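PDB 2DY1: elongation factor G, which binds GTP together with a magnesium ion and probably acts as a GTPase in the elongation phase of protein synthesis. Local coordinates for residues P381-A386 against E624-L629; T435-L440 against V447-P452; H614-L619 against F643-E648. One frame throughout, in Å; residues are numbered along the deposited sequence.

Contact 1. Residues P381-A386 against E624-L629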
loop_
_atom_site.group_PDB
_atom_site.type_symbol
_atom_site.label_atom_id
_atom_site.label_comp_id
_atom_site.label_asym_id
_atom_site.label_seq_id
_atom_site.Cartn_x
_atom_site.Cartn_y
_atom_site.Cartn_z
ATOM N N PRO A 381 4.341 -5.459 0.157
ATOM C CA PRO A 381 4.574 -5.209 -1.274
ATOM C C PRO A 381 4.839 -6.583 -1.902
ATOM O O PRO A 381 5.481 -7.437 -1.284
ATOM C CB PRO A 381 5.806 -4.316 -1.282
ATOM C CG PRO A 381 6.539 -4.678 0.003
ATOM C CD PRO A 381 5.416 -4.895 0.997
ATOM N N ASN A 382 4.386 -6.787 -3.133
ATOM C CA ASN A 382 4.525 -8.101 -3.751
ATOM C C ASN A 382 5.233 -8.135 -5.085
ATOM O O ASN A 382 5.253 -9.188 -5.722
ATOM C CB ASN A 382 3.139 -8.700 -3.925
ATOM C CG ASN A 382 2.290 -7.908 -4.903
ATOM O OD1 ASN A 382 2.232 -6.672 -4.841
ATOM N ND2 ASN A 382 1.627 -8.611 -5.811
ATOM N N VAL A 383 5.791 -7.006 -5.514
ATOM C CA VAL A 383 6.493 -6.945 -6.806
ATOM C C VAL A 383 7.968 -6.757 -6.543
ATOM O O VAL A 383 8.406 -5.695 -6.097
ATOM C CB VAL A 383 5.992 -5.772 -7.667
ATOM C CG1 VAL A 383 6.734 -5.764 -8.998
ATOM C CG2 VAL A 383 4.492 -5.901 -7.892
ATOM N N PRO A 384 8.767 -7.789 -6.837
ATOM C CA PRO A 384 10.197 -7.683 -6.587
ATOM C C PRO A 384 11.075 -7.385 -7.783
ATOM O O PRO A 384 10.793 -7.822 -8.894
ATOM C CB PRO A 384 10.521 -9.056 -6.032
ATOM C CG PRO A 384 9.720 -9.933 -6.963
ATOM C CD PRO A 384 8.400 -9.183 -7.165
ATOM N N VAL A 385 12.129 -6.625 -7.527
ATOM C CA VAL A 385 13.149 -6.367 -8.541
ATOM C C VAL A 385 14.490 -6.469 -7.822
ATOM O O VAL A 385 14.582 -6.215 -6.626
ATOM C CB VAL A 385 13.048 -4.954 -9.216
ATOM C CG1 VAL A 385 11.784 -4.855 -10.068
ATOM C CG2 VAL A 385 13.089 -3.854 -8.178
ATOM N N ALA A 386 15.542 -6.884 -8.529
ATOM C CA ALA A 386 16.860 -6.919 -7.915
ATOM C C ALA A 386 17.472 -5.555 -8.234
ATOM O O ALA A 386 17.332 -5.064 -9.350
ATOM C CB ALA A 386 17.707 -8.047 -8.519
ATOM N N GLU A 624 7.713 -11.168 -14.385
ATOM C CA GLU A 624 7.278 -9.862 -14.862
ATOM C C GLU A 624 5.857 -9.930 -15.369
ATOM O O GLU A 624 5.466 -9.154 -16.239
ATOM C CB GLU A 624 8.196 -9.331 -15.966
ATOM C CG GLU A 624 9.579 -9.003 -15.465
ATOM C CD GLU A 624 10.308 -8.031 -16.349
ATOM O OE1 GLU A 624 10.478 -8.323 -17.551
ATOM O OE2 GLU A 624 10.718 -6.971 -15.837
ATOM N N TYR A 625 5.072 -10.848 -14.816
ATOM C CA TYR A 625 3.689 -10.974 -15.232
ATOM C C TYR A 625 2.991 -9.633 -14.964
ATOM O O TYR A 625 2.115 -9.221 -15.722
ATOM C CB TYR A 625 3.002 -12.110 -14.460
ATOM C CG TYR A 625 1.676 -12.544 -15.053
ATOM C CD1 TYR A 625 0.503 -12.487 -14.302
ATOM C CD2 TYR A 625 1.596 -13.009 -16.370
ATOM C CE1 TYR A 625 -0.729 -12.881 -14.850
ATOM C CE2 TYR A 625 0.372 -13.401 -16.926
ATOM C CZ TYR A 625 -0.779 -13.334 -16.161
ATOM O OH TYR A 625 -1.985 -13.714 -16.705
ATOM N N TYR A 626 3.407 -8.937 -13.905
ATOM C CA TYR A 626 2.802 -7.653 -13.563
ATOM C C TYR A 626 2.917 -6.636 -14.701
ATOM O O TYR A 626 2.079 -5.748 -14.815
ATOM C CB TYR A 626 3.412 -7.076 -12.265
ATOM C CG TYR A 626 4.832 -6.554 -12.373
ATOM C CD1 TYR A 626 5.924 -7.425 -12.373
ATOM C CD2 TYR A 626 5.086 -5.178 -12.437
ATOM C CE1 TYR A 626 7.222 -6.945 -12.427
ATOM C CE2 TYR A 626 6.388 -4.686 -12.496
ATOM C CZ TYR A 626 7.450 -5.575 -12.487
ATOM O OH TYR A 626 8.733 -5.083 -12.516
ATOM N N LYS A 627 3.936 -6.774 -15.546
ATOM C CA LYS A 627 4.121 -5.842 -16.664
ATOM C C LYS A 627 3.262 -6.200 -17.869
ATOM O O LYS A 627 2.846 -5.323 -18.622
ATOM C CB LYS A 627 5.589 -5.800 -17.110
ATOM C CG LYS A 627 6.540 -5.113 -16.138
ATOM C CD LYS A 627 7.928 -4.943 -16.753
ATOM C CE LYS A 627 8.868 -4.239 -15.795
ATOM N NZ LYS A 627 10.266 -4.152 -16.332
ATOM N N ALA A 628 2.983 -7.486 -18.035
ATOM C CA ALA A 628 2.212 -7.963 -19.176
ATOM C C ALA A 628 0.703 -8.031 -18.979
ATOM O O ALA A 628 -0.055 -7.922 -19.946
ATOM C CB ALA A 628 2.734 -9.336 -19.599
ATOM N N LEU A 629 0.258 -8.206 -17.742
ATOM C CA LEU A 629 -1.174 -8.332 -17.485
ATOM C C LEU A 629 -2.053 -7.227 -18.066
ATOM O O LEU A 629 -3.103 -7.507 -18.644
ATOM C CB LEU A 629 -1.449 -8.455 -15.989
ATOM C CG LEU A 629 -2.911 -8.814 -15.703
ATOM C CD1 LEU A 629 -3.255 -10.152 -16.360
ATOM C CD2 LEU A 629 -3.145 -8.877 -14.206
#
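Tyr626, near the start of helix 625-633, meets Val383 and Val385 on strand 383-389. It carries all of this contact from its side. Glu624 lies just before the helix, at its N-cap position. Its carbonyl O takes the backbone N-H of Lys627, and its own side chain lies against Val451. The ring of Tyr626 lies with one face against the strand. CG1 of Val383 sits over the middle of that face, 3.5 Å from the ring centroid and 8° off the normal. This is a clear CH-pi contact. The torsion of Val383 explains it: CG1 is anti to the backbone N (chi1 -179°), which brings this methyl over the ring. Further out, CG1 of Val385 comes 3.9 Å from OH of Tyr626, and the two side chains cross at about a right angle. No hydrogen bond joins the two segments.

Domains III and V of the factor meet here. Each has the beta-alpha-beta-beta-alpha-beta order of a ferredoxin-like fold. Strand 383-389 is the first strand of domain III, and helix 625-633 is the second helix of domain V. At the start of the strand, Asn382 and Val383 both face Gly427, a classic beta bulge. Leu433, on helix 430-442, touches both valines, so they pack within domain III as well.

Next in the helix, Lys627 places CG 3.7 Å above the opposite face of the Tyr626 ring, offset toward the rim. The ring is thus held between Val383 and this methylene. The rest of the chain runs on extended to Glu624. There NZ of Lys627 forms a salt bridge of 2.9 Å with OE2 of Glu624, approaching from above the carboxylate plane. Leu629 turns to Tyr639, which also touches Tyr626.

Contact 2. Residues T435-L440 against V447-P452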
loop_
_atom_site.group_PDB
_atom_site.type_symbol
_atom_site.label_atom_id
_atom_site.label_comp_id
_atom_site.label_asym_id
_atom_site.label_seq_id
_atom_site.Cartn_x
_atom_site.Cartn_y
_atom_site.Cartn_z
ATOM N N THR A 435 8.756 5.121 -9.459
ATOM C CA THR A 435 8.913 6.327 -8.651
ATOM C C THR A 435 10.015 6.169 -7.614
ATOM O O THR A 435 10.622 7.159 -7.221
ATOM C CB THR A 435 7.586 6.772 -7.947
ATOM O OG1 THR A 435 7.138 5.783 -7.005
ATOM C CG2 THR A 435 6.511 7.043 -9.004
ATOM N N ALA A 436 10.286 4.937 -7.190
ATOM C CA ALA A 436 11.364 4.711 -6.208
ATOM C C ALA A 436 12.718 4.895 -6.908
ATOM O O ALA A 436 13.648 5.469 -6.344
ATOM C CB ALA A 436 11.271 3.300 -5.617
ATOM N N LYS A 437 12.828 4.381 -8.126
ATOM C CA LYS A 437 14.071 4.531 -8.883
ATOM C C LYS A 437 14.347 6.015 -9.090
ATOM O O LYS A 437 15.482 6.483 -8.959
ATOM C CB LYS A 437 13.937 3.826 -10.236
ATOM C CG LYS A 437 15.146 4.003 -11.139
ATOM C CD LYS A 437 15.003 3.162 -12.405
ATOM C CE LYS A 437 16.244 3.371 -13.286
ATOM N NZ LYS A 437 16.035 2.775 -14.636
ATOM N N GLU A 438 13.300 6.750 -9.448
ATOM C CA GLU A 438 13.409 8.186 -9.660
ATOM C C GLU A 438 13.782 8.906 -8.379
ATOM O O GLU A 438 14.557 9.853 -8.411
ATOM C CB GLU A 438 12.079 8.743 -10.197
ATOM C CG GLU A 438 11.783 8.233 -11.603
ATOM C CD GLU A 438 10.332 8.431 -12.027
ATOM O OE1 GLU A 438 9.659 9.346 -11.509
ATOM O OE2 GLU A 438 9.872 7.675 -12.913
ATOM N N ARG A 439 13.215 8.467 -7.251
ATOM C CA ARG A 439 13.522 9.136 -6.007
ATOM C C ARG A 439 14.992 8.945 -5.624
ATOM O O ARG A 439 15.613 9.891 -5.134
ATOM C CB ARG A 439 12.571 8.654 -4.890
ATOM C CG ARG A 439 12.636 9.537 -3.654
ATOM C CD ARG A 439 12.264 10.967 -3.986
ATOM N NE ARG A 439 11.877 11.729 -2.792
ATOM C CZ ARG A 439 11.674 13.039 -2.803
ATOM N NH1 ARG A 439 11.831 13.733 -3.937
ATOM N NH2 ARG A 439 11.282 13.668 -1.695
ATOM N N LEU A 440 15.533 7.746 -5.847
ATOM C CA LEU A 440 16.942 7.478 -5.563
ATOM C C LEU A 440 17.773 8.434 -6.441
ATOM O O LEU A 440 18.790 8.980 -5.996
ATOM C CB LEU A 440 17.260 6.008 -5.866
ATOM C CG LEU A 440 16.623 5.057 -4.840
ATOM C CD1 LEU A 440 16.727 3.601 -5.271
ATOM C CD2 LEU A 440 17.345 5.256 -3.492
ATOM N N VAL A 447 20.413 3.852 -9.961
ATOM C CA VAL A 447 20.293 2.418 -9.724
ATOM C C VAL A 447 19.546 1.793 -10.883
ATOM O O VAL A 447 18.806 2.473 -11.593
ATOM C CB VAL A 447 19.517 2.104 -8.420
ATOM C CG1 VAL A 447 20.124 2.879 -7.263
ATOM C CG2 VAL A 447 18.040 2.430 -8.596
ATOM N N GLU A 448 19.768 0.503 -11.100
ATOM C CA GLU A 448 19.070 -0.195 -12.171
ATOM C C GLU A 448 18.358 -1.389 -11.564
ATOM O O GLU A 448 18.859 -1.984 -10.612
ATOM C CB GLU A 448 20.062 -0.717 -13.220
ATOM C CG GLU A 448 21.133 0.290 -13.644
ATOM C CD GLU A 448 20.535 1.610 -14.037
ATOM O OE1 GLU A 448 19.463 1.604 -14.678
ATOM O OE2 GLU A 448 21.134 2.654 -13.706
ATOM N N PHE A 449 17.206 -1.737 -12.133
ATOM C CA PHE A 449 16.434 -2.899 -11.696
ATOM C C PHE A 449 16.599 -4.044 -12.695
ATOM O O PHE A 449 16.707 -3.813 -13.902
ATOM C CB PHE A 449 14.931 -2.586 -11.657
ATOM C CG PHE A 449 14.546 -1.479 -10.724
ATOM C CD1 PHE A 449 15.320 -1.156 -9.625
ATOM C CD2 PHE A 449 13.331 -0.816 -10.909
ATOM C CE1 PHE A 449 14.892 -0.197 -8.714
ATOM C CE2 PHE A 449 12.897 0.144 -9.998
ATOM C CZ PHE A 449 13.674 0.452 -8.902
ATOM N N SER A 450 16.614 -5.277 -12.193
ATOM C CA SER A 450 16.641 -6.445 -13.067
ATOM C C SER A 450 15.618 -7.455 -12.536
ATOM O O SER A 450 15.128 -7.334 -11.408
ATOM C CB SER A 450 18.033 -7.081 -13.110
ATOM O OG SER A 450 18.388 -7.642 -11.863
ATOM N N VAL A 451 15.259 -8.438 -13.356
ATOM C CA VAL A 451 14.330 -9.459 -12.915
ATOM C C VAL A 451 15.121 -10.318 -11.930
ATOM O O VAL A 451 16.245 -10.740 -12.227
ATOM C CB VAL A 451 13.873 -10.350 -14.087
ATOM C CG1 VAL A 451 12.957 -11.451 -13.579
ATOM C CG2 VAL A 451 13.153 -9.502 -15.142
ATOM N N PRO A 452 14.557 -10.587 -10.742
ATOM C CA PRO A 452 15.281 -11.408 -9.763
ATOM C C PRO A 452 15.620 -12.793 -10.294
ATOM O O PRO A 452 14.869 -13.370 -11.087
ATOM C CB PRO A 452 14.297 -11.518 -8.592
ATOM C CG PRO A 452 13.487 -10.225 -8.696
ATOM C CD PRO A 452 13.274 -10.106 -10.199
HETATM O O HOH W 1 18.118 5.924 -9.622
HETATM O O HOH W 2 16.084 -0.033 -14.171
HETATM O O HOH W 3 18.151 4.002 -15.956
#
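Lys437 lies along Phe449 with the first part of its side chain. CB comes over the rim, 3.6 Å from CZ of Phe449, and CD lies farther off above the same face. CG is anti to the backbone N (chi1 176°) and the chain beyond is extended, so it reaches from the helix across to the strand. Its CE comes 3.2 Å from the carbonyl O of Val447. Further along, NZ faces the carboxylate of Glu448. The ion pair between NZ of Lys437 and OE1 of Glu448 is long, at 3.6 Å. Glu448 starts out pointing away from the helix, but its chain bends at chi2 (-51°) and brings the carboxylate back.

One helical turn on, CD1 of Leu440 meets CG2 of Val447 at 3.8 Å. The two side chains cross at about a right angle. Helix 392-408 adds Leu398 to Val447, and Ala401 and Leu405 to Leu440.

Helix 430-442 and strand 447-450 close the second half of the ferredoxin-like fold of domain III. The axes of helix segment 435-440 and strand 447-450 approach to 9.0 Å, and their directions are 157° apart. Strand 447-450 lies at the edge of the sheet, beside strand 383-389.

Three waters complete the polar side. One links O of Lys437 to N of Val447. A second joins NZ of Lys437 to N of Phe449. The third bridges NZ of Lys437 and OE1 of Glu448. No direct hydrogen bond crosses the contact. The polar link is therefore largely carried by water, and the ion pair is probably a modest addition to the apolar packing.

Contact 3. Residues H614-L619 against F643-E648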
loop_
_atom_site.group_PDB
_atom_site.type_symbol
_atom_site.label_atom_id
_atom_site.label_comp_id
_atom_site.label_asym_id
_atom_site.label_seq_id
_atom_site.Cartn_x
_atom_site.Cartn_y
_atom_site.Cartn_z
ATOM N N HIS A 614 -7.668 -19.891 -12.375
ATOM C CA HIS A 614 -6.755 -20.458 -11.384
ATOM C C HIS A 614 -5.738 -21.320 -12.108
ATOM O O HIS A 614 -6.108 -22.197 -12.889
ATOM C CB HIS A 614 -7.510 -21.339 -10.388
ATOM C CG HIS A 614 -8.488 -20.596 -9.537
ATOM N ND1 HIS A 614 -8.098 -19.762 -8.511
ATOM C CD2 HIS A 614 -9.842 -20.576 -9.547
ATOM C CE1 HIS A 614 -9.171 -19.262 -7.923
ATOM N NE2 HIS A 614 -10.242 -19.740 -8.532
ATOM N N ALA A 615 -4.460 -21.084 -11.848
ATOM C CA ALA A 615 -3.430 -21.865 -12.503
ATOM C C ALA A 615 -2.191 -22.028 -11.638
ATOM O O ALA A 615 -2.062 -21.402 -10.588
ATOM C CB ALA A 615 -3.051 -21.209 -13.827
ATOM N N GLU A 616 -1.303 -22.909 -12.085
ATOM C CA GLU A 616 -0.027 -23.144 -11.428
ATOM C C GLU A 616 0.950 -22.858 -12.548
ATOM O O GLU A 616 0.742 -23.283 -13.684
ATOM C CB GLU A 616 0.120 -24.592 -10.950
ATOM C CG GLU A 616 -0.591 -24.888 -9.640
ATOM C CD GLU A 616 -0.064 -26.141 -8.954
ATOM O OE1 GLU A 616 0.664 -26.923 -9.606
ATOM O OE2 GLU A 616 -0.387 -26.345 -7.761
ATOM N N VAL A 617 2.008 -22.123 -12.238
ATOM C CA VAL A 617 2.978 -21.750 -13.247
ATOM C C VAL A 617 4.352 -21.600 -12.617
ATOM O O VAL A 617 4.466 -21.217 -11.455
ATOM C CB VAL A 617 2.570 -20.400 -13.893
ATOM C CG1 VAL A 617 2.456 -19.331 -12.808
ATOM C CG2 VAL A 617 3.586 -19.981 -14.946
ATOM N N PRO A 618 5.415 -21.912 -13.372
ATOM C CA PRO A 618 6.772 -21.787 -12.841
ATOM C C PRO A 618 7.056 -20.320 -12.539
ATOM O O PRO A 618 6.757 -19.455 -13.364
ATOM C CB PRO A 618 7.641 -22.282 -13.987
ATOM C CG PRO A 618 6.758 -23.246 -14.696
ATOM C CD PRO A 618 5.436 -22.538 -14.706
ATOM N N LEU A 619 7.630 -20.037 -11.375
ATOM C CA LEU A 619 7.944 -18.655 -11.023
ATOM C C LEU A 619 8.783 -18.012 -12.124
ATOM O O LEU A 619 8.650 -16.824 -12.415
ATOM C CB LEU A 619 8.727 -18.605 -9.708
ATOM C CG LEU A 619 9.266 -17.228 -9.316
ATOM C CD1 LEU A 619 8.088 -16.346 -8.888
ATOM C CD2 LEU A 619 10.275 -17.367 -8.184
ATOM N N PHE A 643 3.587 -18.788 -3.659
ATOM C CA PHE A 643 4.406 -19.994 -3.732
ATOM C C PHE A 643 3.575 -21.236 -3.456
ATOM O O PHE A 643 2.762 -21.268 -2.528
ATOM C CB PHE A 643 5.557 -19.930 -2.721
ATOM C CG PHE A 643 6.395 -21.178 -2.684
ATOM C CD1 PHE A 643 7.298 -21.458 -3.703
ATOM C CD2 PHE A 643 6.260 -22.088 -1.642
ATOM C CE1 PHE A 643 8.055 -22.631 -3.687
ATOM C CE2 PHE A 643 7.013 -23.265 -1.617
ATOM C CZ PHE A 643 7.909 -23.534 -2.639
ATOM N N SER A 644 3.794 -22.262 -4.267
ATOM C CA SER A 644 3.070 -23.516 -4.127
ATOM C C SER A 644 4.001 -24.650 -3.693
ATOM O O SER A 644 3.861 -25.202 -2.603
ATOM C CB SER A 644 2.410 -23.878 -5.458
ATOM O OG SER A 644 1.724 -25.114 -5.371
ATOM N N HIS A 645 4.963 -24.982 -4.542
ATOM C CA HIS A 645 5.882 -26.069 -4.235
ATOM C C HIS A 645 6.989 -26.078 -5.269
ATOM O O HIS A 645 6.939 -25.332 -6.243
ATOM C CB HIS A 645 5.136 -27.408 -4.320
ATOM C CG HIS A 645 4.636 -27.719 -5.700
ATOM N ND1 HIS A 645 3.541 -27.091 -6.257
ATOM C CD2 HIS A 645 5.134 -28.530 -6.664
ATOM C CE1 HIS A 645 3.388 -27.498 -7.504
ATOM N NE2 HIS A 645 4.341 -28.371 -7.777
ATOM N N TYR A 646 7.988 -26.933 -5.056
ATOM C CA TYR A 646 9.077 -27.081 -6.011
ATOM C C TYR A 646 8.753 -28.293 -6.875
ATOM O O TYR A 646 8.150 -29.259 -6.405
ATOM C CB TYR A 646 10.419 -27.313 -5.305
ATOM C CG TYR A 646 11.166 -26.034 -4.991
ATOM C CD1 TYR A 646 10.852 -25.274 -3.864
ATOM C CD2 TYR A 646 12.148 -25.559 -5.856
ATOM C CE1 TYR A 646 11.498 -24.059 -3.614
ATOM C CE2 TYR A 646 12.804 -24.352 -5.618
ATOM C CZ TYR A 646 12.468 -23.608 -4.498
ATOM O OH TYR A 646 13.099 -22.410 -4.282
ATOM N N ALA A 647 9.139 -28.241 -8.141
ATOM C CA ALA A 647 8.885 -29.359 -9.038
ATOM C C ALA A 647 10.095 -29.515 -9.924
ATOM O O ALA A 647 10.851 -28.568 -10.125
ATOM C CB ALA A 647 7.638 -29.098 -9.884
ATOM N N GLU A 648 10.294 -30.718 -10.442
ATOM C CA GLU A 648 11.427 -30.975 -11.311
ATOM C C GLU A 648 11.299 -30.141 -12.584
ATOM O O GLU A 648 10.211 -30.030 -13.166
ATOM C CB GLU A 648 11.486 -32.470 -11.656
ATOM C CG GLU A 648 11.393 -33.376 -10.423
ATOM C CD GLU A 648 11.433 -34.866 -10.753
ATOM O OE1 GLU A 648 11.497 -35.224 -11.949
ATOM O OE2 GLU A 648 11.402 -35.678 -9.803
#
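Glu616 spans from strand 610-618 to Ser644 and His645 on strand 638-648. It leaves its strand with CG anti to the carbonyl carbon (chi1 -80°) and stays extended. This carries the carboxylate to the other strand. Its OE2 lies 3.4 Å from OG of Ser644, a weak hydrogen bond. That bond is not settled, because the hydroxyl proton could instead go to ND1 of His645. OE1 of Glu616 comes to the edge of the His645 ring, 3.5 Å from CE1. The carboxylate and ring planes are 41° apart.

The two strands are not neighbours in the sheet. Both pair antiparallel with strand 569-583 and flank it, as the third and fourth strands flank the first in a ferredoxin-like fold, here domain V. On either side of Glu616, Ala615 and Val617 bond through their backbones to Leu578 and Tyr576 of that middle strand. Ser644 and His645 both face Ile575 on it, a classic beta bulge.

OG of Ser644 and ND1 of His645 share a shorter hydrogen bond of 2.8 Å, and either may donate. OG of Ser644 thus lies beside both groups, near ND1 of His645 and OE2 of Glu616.

Contact 1 is buried, contact 2 is partly buried and contact 3 lies at the surface. Contacts 1 and 2 share the sheet of domain III, where strands 383-389 and 447-450 are neighbours. They touch directly: CG2 of Val385 packs against the ring of Phe449. Contacts 1 and 3 do not touch, but helix 625-633 lies in the chain between the two strands of contact 3. Contact 1 alone joins two domains; each of the others stays within one. The chemistry follows this order. Across its segments the buried contact has CH-pi and van der Waals packing and no hydrogen bond. Contact 2 adds waters and a long ion pair to apolar packing. Contact 3 is polar.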